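Local coordinates for heme utilization carrier protein (Escherichia coli O157:H7, PDB 6U9J), which probably binds heme, and possibly its anaerobic breakdown product anaerobilin, in the cytosol as a carrier protein of heme uptake and utilisation, at the interface of chains A and B. Sequence-based numbering; all coordinates share one arbitrary frame. Chains: chain A/B, Heme utilization carrier protein.

The interface of chains A and B. Residues chain A 61, 63, 66, 68, 130; chain B 61, 63, 66, 68, 130.
Two beta-hairpins, strand 56-62 turning into strand 66-71 in each chain, lie face to face across the two-fold axis, with A:Val61 and B:Val61 meeting tip to tip at the centre. The copies pair this way in the deposited assembly, probably as a dimer, though the structure alone does not show that this pair forms in the cell. CG1 of A:Val61, between its backbone N and carbonyl carbon (chi1 63°), comes 3.7 Å from CG2 of B:Val61. B:Val61 is turned well off the staggered angle (chi1 -87°), its CG2 in the corresponding place and CG1 roughly anti to the carbonyl carbon. The second branches differ: CG2 of A:Val61 meets CG2 of B:Thr63 at 3.8 Å, whereas CG1 of B:Val61 packs 3.9 Å from CG1 of A:Val66. Exact symmetry is thus broken locally. Branched, rigid valine suits a strand and presents two methyls to the partner. The longer leucines reach in from the flanks: CD1 of A:Leu68 lies 3.8 Å from CG1 of B:Val61, and CD1 of B:Leu68 touches both CG1 of A:Val61 and CD1 of A:Leu130, 4.0 Å from the latter. No polar bond crosses this patch, so apolar packing holds it. Threonine suits the hairpin turn: OG1 of A:Thr63 accepts a bent hydrogen bond from N of A:Val66 (3.1 Å, 137° at H), while its methyl CG2 faces the partner, 3.5 Å from CG2 of B:Thr63.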
loop_
_atom_site.group_PDB
_atom_site.type_symbol
_atom_site.label_atom_id
_atom_site.label_comp_id
_atom_site.label_asym_id
_atom_site.label_seq_id
_atom_site.Cartn_x
_atom_site.Cartn_y
_atom_site.Cartn_z
ATOM N N VAL A 61 3.812 1.527 2.153
ATOM C CA VAL A 61 2.974 0.616 2.917
ATOM C C VAL A 61 3.507 -0.798 2.719
ATOM O O VAL A 61 3.920 -1.166 1.615
ATOM C CB VAL A 61 1.489 0.728 2.517
ATOM C CG1 VAL A 61 1.283 0.321 1.068
ATOM C CG2 VAL A 61 0.627 -0.100 3.466
ATOM N N THR A 63 2.821 -4.865 3.490
ATOM C CA THR A 63 2.010 -6.011 3.880
ATOM C C THR A 63 2.875 -7.264 3.834
ATOM O O THR A 63 4.073 -7.213 3.537
ATOM C CB THR A 63 0.786 -6.178 2.975
ATOM O OG1 THR A 63 1.185 -6.772 1.733
ATOM C CG2 THR A 63 0.135 -4.838 2.699
ATOM N N VAL A 66 3.419 -7.575 -0.212
ATOM C CA VAL A 66 3.606 -6.443 -1.112
ATOM C C VAL A 66 4.235 -5.297 -0.329
ATOM O O VAL A 66 3.901 -5.083 0.843
ATOM C CB VAL A 66 2.261 -6.001 -1.739
ATOM C CG1 VAL A 66 2.394 -4.672 -2.485
ATOM C CG2 VAL A 66 1.702 -7.080 -2.661
ATOM N N LEU A 68 4.460 -1.313 -1.545
ATOM C CA LEU A 68 4.283 -0.300 -2.562
ATOM C C LEU A 68 4.834 1.005 -2.023
ATOM O O LEU A 68 4.630 1.336 -0.849
ATOM C CB LEU A 68 2.814 -0.131 -2.958
ATOM C CG LEU A 68 2.232 -1.230 -3.855
ATOM C CD1 LEU A 68 0.954 -0.729 -4.501
ATOM C CD2 LEU A 68 3.220 -1.677 -4.912
ATOM N N LEU A 130 2.111 2.868 8.366
ATOM C CA LEU A 130 2.510 3.668 7.220
ATOM C C LEU A 130 3.888 4.218 7.530
ATOM O O LEU A 130 4.211 4.433 8.695
ATOM C CB LEU A 130 1.522 4.811 6.964
ATOM C CG LEU A 130 1.660 5.496 5.614
ATOM C CD1 LEU A 130 1.190 4.587 4.484
ATOM C CD2 LEU A 130 0.884 6.802 5.622
ATOM N N VAL B 61 -3.731 -1.275 -2.626
ATOM C CA VAL B 61 -3.350 -2.166 -1.536
ATOM C C VAL B 61 -4.227 -1.851 -0.326
ATOM O O VAL B 61 -4.410 -0.682 0.011
ATOM C CB VAL B 61 -1.861 -2.013 -1.167
ATOM C CG1 VAL B 61 -1.017 -2.911 -2.030
ATOM C CG2 VAL B 61 -1.431 -0.567 -1.302
ATOM N N THR B 63 -4.768 -2.676 3.725
ATOM C CA THR B 63 -4.374 -3.210 5.026
ATOM C C THR B 63 -5.479 -2.915 6.033
ATOM O O THR B 63 -6.518 -2.339 5.697
ATOM C CB THR B 63 -3.047 -2.626 5.520
ATOM O OG1 THR B 63 -3.259 -1.293 6.002
ATOM C CG2 THR B 63 -2.017 -2.597 4.406
ATOM N N VAL B 66 -5.087 1.143 6.295
ATOM C CA VAL B 66 -4.706 2.018 5.196
ATOM C C VAL B 66 -5.219 1.408 3.899
ATOM O O VAL B 66 -5.160 0.187 3.710
ATOM C CB VAL B 66 -3.170 2.209 5.138
ATOM C CG1 VAL B 66 -2.736 2.883 3.838
ATOM C CG2 VAL B 66 -2.671 2.992 6.353
ATOM N N LEU B 68 -4.106 2.503 0.049
ATOM C CA LEU B 68 -3.384 3.394 -0.836
ATOM C C LEU B 68 -3.732 2.989 -2.254
ATOM O O LEU B 68 -3.792 1.794 -2.564
ATOM C CB LEU B 68 -1.871 3.338 -0.610
ATOM C CG LEU B 68 -1.391 4.026 0.673
ATOM C CD1 LEU B 68 0.127 4.125 0.705
ATOM C CD2 LEU B 68 -2.021 5.398 0.835
ATOM N N LEU B 130 -3.344 -7.756 -3.769
ATOM C CA LEU B 130 -3.226 -6.575 -4.610
ATOM C C LEU B 130 -4.456 -6.536 -5.498
ATOM O O LEU B 130 -5.000 -7.584 -5.832
ATOM C CB LEU B 130 -1.955 -6.626 -5.464
ATOM C CG LEU B 130 -1.592 -5.345 -6.186
ATOM C CD1 LEU B 130 -1.081 -4.320 -5.213
ATOM C CD2 LEU B 130 -0.531 -5.632 -7.230
#